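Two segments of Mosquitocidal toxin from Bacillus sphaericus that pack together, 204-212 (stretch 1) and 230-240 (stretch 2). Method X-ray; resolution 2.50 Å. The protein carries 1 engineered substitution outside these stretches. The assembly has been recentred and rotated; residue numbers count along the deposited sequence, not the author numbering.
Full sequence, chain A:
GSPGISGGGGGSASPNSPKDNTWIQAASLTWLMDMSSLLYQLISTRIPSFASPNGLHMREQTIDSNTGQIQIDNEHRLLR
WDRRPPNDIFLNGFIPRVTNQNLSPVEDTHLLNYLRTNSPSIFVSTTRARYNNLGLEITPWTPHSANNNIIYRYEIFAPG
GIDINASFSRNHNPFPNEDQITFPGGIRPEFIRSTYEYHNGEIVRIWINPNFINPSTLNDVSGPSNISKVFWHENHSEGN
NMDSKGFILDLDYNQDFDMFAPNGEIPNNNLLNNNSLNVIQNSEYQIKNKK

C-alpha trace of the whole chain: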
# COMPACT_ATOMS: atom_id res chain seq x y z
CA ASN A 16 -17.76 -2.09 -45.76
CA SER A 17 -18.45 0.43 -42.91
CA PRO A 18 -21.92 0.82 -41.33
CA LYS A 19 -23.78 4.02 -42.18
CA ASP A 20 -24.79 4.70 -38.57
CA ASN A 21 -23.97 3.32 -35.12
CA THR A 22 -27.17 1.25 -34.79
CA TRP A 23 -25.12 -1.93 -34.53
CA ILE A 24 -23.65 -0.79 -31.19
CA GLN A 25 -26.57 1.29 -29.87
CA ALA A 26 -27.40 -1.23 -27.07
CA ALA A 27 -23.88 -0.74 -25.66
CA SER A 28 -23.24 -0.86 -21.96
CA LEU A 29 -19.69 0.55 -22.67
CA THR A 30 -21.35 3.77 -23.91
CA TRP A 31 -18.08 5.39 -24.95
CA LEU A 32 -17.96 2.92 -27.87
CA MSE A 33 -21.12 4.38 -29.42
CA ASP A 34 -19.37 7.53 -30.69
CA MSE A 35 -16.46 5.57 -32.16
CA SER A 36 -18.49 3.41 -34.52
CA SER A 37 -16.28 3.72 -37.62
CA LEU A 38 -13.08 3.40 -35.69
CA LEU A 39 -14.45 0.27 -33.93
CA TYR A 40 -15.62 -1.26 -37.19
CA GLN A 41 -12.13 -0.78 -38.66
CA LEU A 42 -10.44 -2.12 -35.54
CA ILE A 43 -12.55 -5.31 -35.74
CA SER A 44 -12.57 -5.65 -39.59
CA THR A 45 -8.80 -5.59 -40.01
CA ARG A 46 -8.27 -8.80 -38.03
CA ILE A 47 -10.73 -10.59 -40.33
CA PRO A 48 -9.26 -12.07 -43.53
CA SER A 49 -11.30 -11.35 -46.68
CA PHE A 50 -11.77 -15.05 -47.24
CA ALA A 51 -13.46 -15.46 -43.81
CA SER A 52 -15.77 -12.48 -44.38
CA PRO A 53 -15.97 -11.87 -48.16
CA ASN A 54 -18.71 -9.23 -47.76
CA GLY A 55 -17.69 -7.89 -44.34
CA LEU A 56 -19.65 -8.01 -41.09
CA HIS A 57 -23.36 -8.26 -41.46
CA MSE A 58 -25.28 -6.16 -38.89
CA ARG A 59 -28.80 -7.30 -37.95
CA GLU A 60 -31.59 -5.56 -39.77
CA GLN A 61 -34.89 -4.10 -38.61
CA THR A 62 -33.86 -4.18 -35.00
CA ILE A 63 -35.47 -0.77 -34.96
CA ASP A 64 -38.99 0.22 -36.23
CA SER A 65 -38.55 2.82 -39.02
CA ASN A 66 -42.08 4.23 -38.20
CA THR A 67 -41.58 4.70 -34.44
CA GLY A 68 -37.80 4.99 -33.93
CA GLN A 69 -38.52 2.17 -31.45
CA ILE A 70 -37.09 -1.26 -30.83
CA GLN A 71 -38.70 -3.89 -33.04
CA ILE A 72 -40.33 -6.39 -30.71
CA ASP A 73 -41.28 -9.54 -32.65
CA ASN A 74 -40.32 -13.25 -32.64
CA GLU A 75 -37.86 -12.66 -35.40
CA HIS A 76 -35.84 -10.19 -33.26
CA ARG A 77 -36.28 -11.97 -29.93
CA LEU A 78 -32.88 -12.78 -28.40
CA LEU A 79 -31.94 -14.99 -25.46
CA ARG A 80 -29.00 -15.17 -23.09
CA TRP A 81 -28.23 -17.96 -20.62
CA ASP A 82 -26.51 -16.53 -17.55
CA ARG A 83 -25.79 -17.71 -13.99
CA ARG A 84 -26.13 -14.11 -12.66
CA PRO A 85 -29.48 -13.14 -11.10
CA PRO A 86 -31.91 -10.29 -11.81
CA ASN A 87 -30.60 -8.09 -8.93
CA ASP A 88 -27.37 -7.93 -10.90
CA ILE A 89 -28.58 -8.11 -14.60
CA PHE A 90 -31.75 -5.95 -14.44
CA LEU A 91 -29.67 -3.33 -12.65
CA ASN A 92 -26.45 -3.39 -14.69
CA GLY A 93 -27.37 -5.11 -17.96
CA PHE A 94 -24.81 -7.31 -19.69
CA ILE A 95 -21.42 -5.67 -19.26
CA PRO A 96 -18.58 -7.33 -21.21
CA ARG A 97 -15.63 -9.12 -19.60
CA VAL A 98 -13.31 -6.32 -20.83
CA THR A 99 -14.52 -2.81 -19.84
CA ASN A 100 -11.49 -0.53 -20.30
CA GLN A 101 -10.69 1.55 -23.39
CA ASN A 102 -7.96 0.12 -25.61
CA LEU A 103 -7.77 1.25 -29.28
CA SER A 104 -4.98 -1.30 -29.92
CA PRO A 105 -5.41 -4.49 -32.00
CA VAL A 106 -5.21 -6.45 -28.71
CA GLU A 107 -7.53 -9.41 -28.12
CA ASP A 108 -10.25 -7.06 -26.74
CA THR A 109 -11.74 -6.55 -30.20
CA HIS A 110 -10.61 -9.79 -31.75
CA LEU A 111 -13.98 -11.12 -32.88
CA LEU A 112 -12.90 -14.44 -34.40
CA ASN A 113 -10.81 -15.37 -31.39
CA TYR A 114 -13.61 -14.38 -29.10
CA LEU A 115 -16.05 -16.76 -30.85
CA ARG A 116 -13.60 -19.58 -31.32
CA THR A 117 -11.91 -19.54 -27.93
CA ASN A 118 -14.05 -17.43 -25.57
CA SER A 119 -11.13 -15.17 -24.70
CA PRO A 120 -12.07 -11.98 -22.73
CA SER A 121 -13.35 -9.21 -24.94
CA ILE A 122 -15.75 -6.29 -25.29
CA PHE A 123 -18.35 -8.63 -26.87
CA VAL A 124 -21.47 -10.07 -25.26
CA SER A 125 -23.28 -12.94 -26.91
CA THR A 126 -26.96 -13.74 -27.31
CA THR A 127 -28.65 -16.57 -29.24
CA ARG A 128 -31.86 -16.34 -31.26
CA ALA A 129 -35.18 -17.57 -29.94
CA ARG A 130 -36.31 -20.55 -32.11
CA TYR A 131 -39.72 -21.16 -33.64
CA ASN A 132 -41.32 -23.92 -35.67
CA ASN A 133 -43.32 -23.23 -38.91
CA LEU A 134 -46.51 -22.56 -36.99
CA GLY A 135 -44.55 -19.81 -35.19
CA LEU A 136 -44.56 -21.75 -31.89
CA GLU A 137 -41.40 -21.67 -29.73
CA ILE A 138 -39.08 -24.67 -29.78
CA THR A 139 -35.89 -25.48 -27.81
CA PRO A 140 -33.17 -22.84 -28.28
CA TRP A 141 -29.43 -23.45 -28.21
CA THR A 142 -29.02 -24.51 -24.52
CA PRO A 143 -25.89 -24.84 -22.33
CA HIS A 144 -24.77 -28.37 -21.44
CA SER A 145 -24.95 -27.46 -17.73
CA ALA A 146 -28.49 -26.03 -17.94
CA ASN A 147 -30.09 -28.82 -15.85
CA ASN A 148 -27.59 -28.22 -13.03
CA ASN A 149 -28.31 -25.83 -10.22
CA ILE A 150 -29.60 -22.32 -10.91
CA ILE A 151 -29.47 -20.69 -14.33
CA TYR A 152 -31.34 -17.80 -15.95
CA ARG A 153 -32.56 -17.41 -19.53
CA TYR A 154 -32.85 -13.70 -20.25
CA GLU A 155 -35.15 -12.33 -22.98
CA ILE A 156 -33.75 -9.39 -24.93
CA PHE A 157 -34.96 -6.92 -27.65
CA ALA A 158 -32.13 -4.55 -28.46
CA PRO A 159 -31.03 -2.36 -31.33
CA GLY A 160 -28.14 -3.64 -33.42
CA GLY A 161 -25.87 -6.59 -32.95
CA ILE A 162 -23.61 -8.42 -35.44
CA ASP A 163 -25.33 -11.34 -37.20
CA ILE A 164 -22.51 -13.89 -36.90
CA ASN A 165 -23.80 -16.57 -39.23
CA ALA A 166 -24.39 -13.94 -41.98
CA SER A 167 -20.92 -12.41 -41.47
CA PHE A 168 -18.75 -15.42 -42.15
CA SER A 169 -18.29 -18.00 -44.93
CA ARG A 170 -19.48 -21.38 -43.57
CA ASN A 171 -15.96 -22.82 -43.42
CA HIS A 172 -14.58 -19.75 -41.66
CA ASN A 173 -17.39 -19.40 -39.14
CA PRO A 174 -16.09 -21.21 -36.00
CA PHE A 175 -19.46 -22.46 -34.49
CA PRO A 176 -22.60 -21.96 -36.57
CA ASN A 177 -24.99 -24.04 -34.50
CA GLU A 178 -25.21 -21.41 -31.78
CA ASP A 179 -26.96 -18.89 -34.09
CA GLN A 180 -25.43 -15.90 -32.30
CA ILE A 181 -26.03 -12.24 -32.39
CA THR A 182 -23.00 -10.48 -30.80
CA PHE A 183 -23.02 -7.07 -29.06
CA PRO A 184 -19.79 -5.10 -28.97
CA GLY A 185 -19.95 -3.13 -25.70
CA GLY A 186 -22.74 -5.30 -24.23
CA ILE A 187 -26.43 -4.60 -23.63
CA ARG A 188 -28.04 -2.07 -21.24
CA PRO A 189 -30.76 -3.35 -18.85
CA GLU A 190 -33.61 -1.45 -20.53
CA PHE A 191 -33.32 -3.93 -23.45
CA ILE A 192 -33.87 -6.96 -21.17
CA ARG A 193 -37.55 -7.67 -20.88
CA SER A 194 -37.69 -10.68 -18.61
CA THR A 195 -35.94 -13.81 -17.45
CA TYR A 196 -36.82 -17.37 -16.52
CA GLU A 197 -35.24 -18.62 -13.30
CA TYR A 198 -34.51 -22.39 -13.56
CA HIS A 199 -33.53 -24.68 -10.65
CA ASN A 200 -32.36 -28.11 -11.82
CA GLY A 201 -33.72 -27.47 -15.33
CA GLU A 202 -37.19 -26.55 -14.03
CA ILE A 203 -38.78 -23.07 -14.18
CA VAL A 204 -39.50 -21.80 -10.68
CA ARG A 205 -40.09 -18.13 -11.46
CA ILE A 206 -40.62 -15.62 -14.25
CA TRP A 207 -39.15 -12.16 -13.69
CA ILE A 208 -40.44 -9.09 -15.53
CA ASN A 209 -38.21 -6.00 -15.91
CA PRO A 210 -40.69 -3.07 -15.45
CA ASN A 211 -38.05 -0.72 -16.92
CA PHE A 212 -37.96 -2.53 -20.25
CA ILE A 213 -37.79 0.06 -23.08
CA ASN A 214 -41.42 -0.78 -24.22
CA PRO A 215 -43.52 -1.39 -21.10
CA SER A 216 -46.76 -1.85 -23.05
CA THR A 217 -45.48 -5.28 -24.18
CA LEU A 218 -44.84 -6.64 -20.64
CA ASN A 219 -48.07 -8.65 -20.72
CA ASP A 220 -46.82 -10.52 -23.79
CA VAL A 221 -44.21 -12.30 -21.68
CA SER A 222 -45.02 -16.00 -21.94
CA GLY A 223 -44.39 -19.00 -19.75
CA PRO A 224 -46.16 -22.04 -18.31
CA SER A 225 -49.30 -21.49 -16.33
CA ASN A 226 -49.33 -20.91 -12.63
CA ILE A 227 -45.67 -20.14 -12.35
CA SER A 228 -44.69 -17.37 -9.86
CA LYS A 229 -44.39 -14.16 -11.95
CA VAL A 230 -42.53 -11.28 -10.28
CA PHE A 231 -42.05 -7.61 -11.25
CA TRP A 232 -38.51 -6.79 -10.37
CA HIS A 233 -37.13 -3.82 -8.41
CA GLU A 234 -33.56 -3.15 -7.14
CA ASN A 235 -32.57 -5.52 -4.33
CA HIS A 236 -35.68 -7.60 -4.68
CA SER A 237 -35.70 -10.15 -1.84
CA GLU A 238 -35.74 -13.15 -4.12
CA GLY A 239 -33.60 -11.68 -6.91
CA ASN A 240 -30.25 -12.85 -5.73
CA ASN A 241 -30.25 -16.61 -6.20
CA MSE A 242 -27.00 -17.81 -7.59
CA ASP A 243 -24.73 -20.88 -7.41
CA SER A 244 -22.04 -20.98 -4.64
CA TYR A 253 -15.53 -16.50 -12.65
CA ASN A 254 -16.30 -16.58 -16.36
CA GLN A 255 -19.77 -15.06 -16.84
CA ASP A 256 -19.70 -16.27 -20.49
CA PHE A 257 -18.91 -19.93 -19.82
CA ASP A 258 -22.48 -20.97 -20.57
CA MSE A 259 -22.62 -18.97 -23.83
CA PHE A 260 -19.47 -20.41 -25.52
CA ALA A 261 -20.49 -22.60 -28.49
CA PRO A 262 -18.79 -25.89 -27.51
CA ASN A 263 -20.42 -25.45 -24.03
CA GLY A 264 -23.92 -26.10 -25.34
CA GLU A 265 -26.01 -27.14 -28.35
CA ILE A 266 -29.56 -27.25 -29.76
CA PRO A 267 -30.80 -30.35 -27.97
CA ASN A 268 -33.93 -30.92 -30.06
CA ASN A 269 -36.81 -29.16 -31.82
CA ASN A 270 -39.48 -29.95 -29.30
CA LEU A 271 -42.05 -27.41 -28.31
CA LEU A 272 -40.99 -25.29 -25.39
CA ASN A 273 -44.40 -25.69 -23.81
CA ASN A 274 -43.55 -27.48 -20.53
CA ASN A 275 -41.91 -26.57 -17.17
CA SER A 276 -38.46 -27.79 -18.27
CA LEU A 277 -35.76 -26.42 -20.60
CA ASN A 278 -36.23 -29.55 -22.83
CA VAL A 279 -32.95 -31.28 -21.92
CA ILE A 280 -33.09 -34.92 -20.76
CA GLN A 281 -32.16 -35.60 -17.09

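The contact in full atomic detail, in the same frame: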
# COMPACT_ATOMS: atom_id res chain seq x y z
N VAL A 204 -38.94 -22.01 -12.01
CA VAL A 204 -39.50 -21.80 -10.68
C VAL A 204 -40.02 -20.36 -10.56
O VAL A 204 -40.81 -20.05 -9.67
CB VAL A 204 -38.47 -22.14 -9.54
CG1 VAL A 204 -38.01 -23.60 -9.64
CG2 VAL A 204 -37.29 -21.20 -9.59
N ARG A 205 -39.63 -19.50 -11.50
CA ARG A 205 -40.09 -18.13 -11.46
C ARG A 205 -39.84 -17.41 -12.76
O ARG A 205 -38.85 -17.67 -13.45
CB ARG A 205 -39.36 -17.39 -10.35
CG ARG A 205 -39.72 -15.95 -10.19
CD ARG A 205 -39.34 -15.52 -8.78
NE ARG A 205 -40.35 -15.92 -7.81
CZ ARG A 205 -40.09 -16.35 -6.57
NH1 ARG A 205 -38.83 -16.46 -6.16
NH2 ARG A 205 -41.08 -16.69 -5.77
N ILE A 206 -40.73 -16.47 -13.06
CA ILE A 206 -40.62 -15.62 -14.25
C ILE A 206 -40.51 -14.19 -13.73
O ILE A 206 -41.35 -13.75 -12.96
CB ILE A 206 -41.86 -15.73 -15.17
CG1 ILE A 206 -41.98 -17.17 -15.69
CG2 ILE A 206 -41.74 -14.74 -16.36
CD1 ILE A 206 -43.34 -17.51 -16.25
N TRP A 207 -39.43 -13.52 -14.11
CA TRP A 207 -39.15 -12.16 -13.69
C TRP A 207 -39.42 -11.21 -14.85
O TRP A 207 -38.96 -11.44 -15.97
CB TRP A 207 -37.67 -12.02 -13.35
CG TRP A 207 -37.26 -12.74 -12.10
CD1 TRP A 207 -36.76 -14.03 -12.00
CD2 TRP A 207 -37.25 -12.20 -10.78
NE1 TRP A 207 -36.49 -14.32 -10.68
CE2 TRP A 207 -36.78 -13.22 -9.92
CE3 TRP A 207 -37.65 -10.96 -10.24
CZ2 TRP A 207 -36.67 -13.02 -8.54
CZ3 TRP A 207 -37.54 -10.78 -8.87
CH2 TRP A 207 -37.03 -11.80 -8.03
N ILE A 208 -40.14 -10.13 -14.55
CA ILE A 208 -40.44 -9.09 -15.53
C ILE A 208 -39.63 -7.85 -15.15
O ILE A 208 -39.59 -7.48 -13.99
CB ILE A 208 -41.93 -8.71 -15.50
CG1 ILE A 208 -42.83 -9.96 -15.62
CG2 ILE A 208 -42.25 -7.71 -16.61
CD1 ILE A 208 -42.65 -10.68 -16.90
N ASN A 209 -38.98 -7.23 -16.14
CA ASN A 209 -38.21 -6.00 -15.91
C ASN A 209 -39.19 -4.85 -16.24
O ASN A 209 -39.47 -4.59 -17.40
CB ASN A 209 -37.03 -5.92 -16.87
CG ASN A 209 -36.19 -4.68 -16.67
OD1 ASN A 209 -36.45 -3.89 -15.76
ND2 ASN A 209 -35.18 -4.51 -17.49
N PRO A 210 -39.72 -4.17 -15.22
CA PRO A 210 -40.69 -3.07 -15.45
C PRO A 210 -40.10 -1.89 -16.24
O PRO A 210 -40.83 -1.08 -16.79
CB PRO A 210 -41.05 -2.60 -14.03
CG PRO A 210 -40.62 -3.72 -13.13
CD PRO A 210 -39.40 -4.31 -13.79
N ASN A 211 -38.77 -1.79 -16.24
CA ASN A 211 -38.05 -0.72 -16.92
C ASN A 211 -37.67 -1.06 -18.36
O ASN A 211 -36.89 -0.36 -18.98
CB ASN A 211 -36.78 -0.36 -16.14
CG ASN A 211 -37.05 -0.15 -14.67
OD1 ASN A 211 -38.03 0.49 -14.30
ND2 ASN A 211 -36.19 -0.67 -13.83
N PHE A 212 -38.22 -2.15 -18.88
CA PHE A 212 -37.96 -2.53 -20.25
C PHE A 212 -38.41 -1.34 -21.15
O PHE A 212 -39.44 -0.71 -20.92
CB PHE A 212 -38.74 -3.81 -20.58
CG PHE A 212 -38.61 -4.22 -22.02
CD1 PHE A 212 -37.37 -4.51 -22.57
CD2 PHE A 212 -39.73 -4.24 -22.85
CE1 PHE A 212 -37.23 -4.85 -23.91
CE2 PHE A 212 -39.60 -4.60 -24.20
CZ PHE A 212 -38.35 -4.88 -24.73
N VAL A 230 -42.91 -12.41 -11.11
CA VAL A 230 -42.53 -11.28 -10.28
C VAL A 230 -42.03 -10.07 -11.07
O VAL A 230 -41.25 -10.21 -12.01
CB VAL A 230 -41.45 -11.73 -9.24
CG1 VAL A 230 -41.00 -10.59 -8.36
CG2 VAL A 230 -41.98 -12.85 -8.38
N PHE A 231 -42.49 -8.88 -10.67
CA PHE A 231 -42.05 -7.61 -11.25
C PHE A 231 -40.88 -7.17 -10.41
O PHE A 231 -41.00 -6.93 -9.23
CB PHE A 231 -43.16 -6.55 -11.25
CG PHE A 231 -44.22 -6.88 -12.22
CD1 PHE A 231 -44.23 -6.31 -13.48
CD2 PHE A 231 -45.11 -7.93 -11.95
CE1 PHE A 231 -45.18 -6.69 -14.42
CE2 PHE A 231 -46.06 -8.33 -12.89
CZ PHE A 231 -46.09 -7.70 -14.13
N TRP A 232 -39.73 -7.12 -11.05
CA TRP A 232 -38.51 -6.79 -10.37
C TRP A 232 -38.36 -5.34 -9.93
O TRP A 232 -38.91 -4.43 -10.54
CB TRP A 232 -37.36 -7.14 -11.33
CG TRP A 232 -35.99 -6.87 -10.77
CD1 TRP A 232 -35.24 -7.71 -9.97
CD2 TRP A 232 -35.19 -5.68 -10.96
NE1 TRP A 232 -34.04 -7.11 -9.65
CE2 TRP A 232 -33.98 -5.86 -10.23
CE3 TRP A 232 -35.39 -4.46 -11.63
CZ2 TRP A 232 -32.97 -4.90 -10.21
CZ3 TRP A 232 -34.39 -3.49 -11.57
CH2 TRP A 232 -33.19 -3.72 -10.87
N HIS A 233 -37.56 -5.15 -8.88
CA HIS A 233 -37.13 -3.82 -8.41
C HIS A 233 -35.74 -4.06 -7.79
O HIS A 233 -35.43 -5.20 -7.43
CB HIS A 233 -38.12 -3.12 -7.43
CG HIS A 233 -38.37 -3.88 -6.16
ND1 HIS A 233 -37.44 -3.95 -5.13
CD2 HIS A 233 -39.45 -4.60 -5.75
CE1 HIS A 233 -37.93 -4.68 -4.15
NE2 HIS A 233 -39.15 -5.09 -4.50
N GLU A 234 -34.91 -3.02 -7.71
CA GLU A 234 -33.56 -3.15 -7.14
C GLU A 234 -33.63 -3.90 -5.81
O GLU A 234 -34.53 -3.65 -4.99
CB GLU A 234 -32.99 -1.78 -6.78
CG GLU A 234 -32.13 -1.10 -7.80
CD GLU A 234 -31.30 0.05 -7.18
OE1 GLU A 234 -31.81 1.21 -7.10
OE2 GLU A 234 -30.16 -0.23 -6.75
N ASN A 235 -32.65 -4.79 -5.58
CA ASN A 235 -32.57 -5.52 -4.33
C ASN A 235 -33.81 -6.29 -3.96
O ASN A 235 -34.12 -6.43 -2.78
CB ASN A 235 -32.23 -4.59 -3.16
CG ASN A 235 -30.95 -3.80 -3.39
OD1 ASN A 235 -30.92 -2.58 -3.16
ND2 ASN A 235 -29.90 -4.49 -3.85
N HIS A 236 -34.51 -6.81 -4.95
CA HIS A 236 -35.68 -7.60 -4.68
C HIS A 236 -35.25 -8.76 -3.77
O HIS A 236 -34.17 -9.35 -3.98
CB HIS A 236 -36.22 -8.16 -5.97
CG HIS A 236 -37.62 -8.63 -5.84
ND1 HIS A 236 -37.95 -9.78 -5.15
CD2 HIS A 236 -38.78 -8.05 -6.20
CE1 HIS A 236 -39.26 -9.92 -5.14
NE2 HIS A 236 -39.79 -8.88 -5.77
N SER A 237 -36.07 -9.07 -2.77
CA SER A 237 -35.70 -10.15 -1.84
C SER A 237 -35.43 -11.51 -2.47
O SER A 237 -34.64 -12.31 -1.92
CB SER A 237 -36.65 -10.28 -0.65
OG SER A 237 -37.89 -10.83 -1.04
N GLU A 238 -36.05 -11.82 -3.58
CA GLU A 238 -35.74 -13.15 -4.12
C GLU A 238 -34.90 -13.11 -5.40
O GLU A 238 -34.81 -14.10 -6.12
CB GLU A 238 -37.07 -13.87 -4.37
CG GLU A 238 -37.69 -14.49 -3.09
CD GLU A 238 -39.23 -14.36 -3.03
OE1 GLU A 238 -39.84 -13.58 -3.84
OE2 GLU A 238 -39.82 -15.06 -2.16
N GLY A 239 -34.33 -11.93 -5.68
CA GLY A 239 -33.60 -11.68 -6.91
C GLY A 239 -32.13 -11.87 -6.86
O GLY A 239 -31.41 -11.39 -7.72
N ASN A 240 -31.67 -12.62 -5.88
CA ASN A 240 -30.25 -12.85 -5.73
C ASN A 240 -29.81 -14.28 -5.79
O ASN A 240 -28.66 -14.55 -5.45
CB ASN A 240 -29.77 -12.26 -4.41
CG ASN A 240 -29.17 -10.91 -4.60
OD1 ASN A 240 -29.73 -9.91 -4.13
ND2 ASN A 240 -28.11 -10.84 -5.43
O HOH W 1 -36.46 -16.37 -6.97

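The indole of Trp207 reaches from its strand into the loop of stretch 2 and sets its edge against the face of the His236 ring, the planes at 88° and the ring centroids 5.0 Å apart, with Trp207 CH2 3.6 Å from His236 ND1. His236 ND1 also accepts a hydrogen bond from Glu238 N (3.2 Å), a bond inside the type I turn from His236 to Gly239, which Gly239 N to His236 O (3.1 Å) also closes. Trp207 CZ2 lies 3.2 Å from Glu238 O, near the ring plane, and Trp207 CH2 lies 3.6 Å from Gly239 N; an ideal CB on Gly239 would be crowded by His236 CB at 3.4 Å, so the absence of a side chain suits the place.

The strands run parallel and are joined by backbone hydrogen bonds: Val230 N to Ile206 O (2.8 Å), Ile208 N to Val230 O (2.8 Å) and Trp232 N to Ile208 O (3.0 Å). All three are nearly straight, and the last carries the pairing one residue past the strand of stretch 2. Trp207 and Val230 share one face of the sheet, where Val230 covers a face of the indole and Val230 CG1 approaches Trp207 CZ3 to 3.5 Å. On the other face, Ile208 CB lies over the Phe231 ring, 4.2 Å from its centroid, and Ile208 CG2 meets Phe231 CE1 at 3.8 Å. The compact ring of Pro210 continues the apolar packing, its CD 4.3 Å from Trp232 CB and its CG 4.2 Å from Phe231 CB.

At the polar margin, Arg205 NH1 and Glu238 OE1 form a long salt bridge (3.8 Å); the oxygen lies over the guanidinium face, so charge alone links them. The O of a water accepts from Arg205 NH1 (2.5 Å) and donates to Glu238 O (2.9 Å), linking the two residues by hydrogen bonds. Together the stretches bury 637 Å², with Trp207 contributing the largest share.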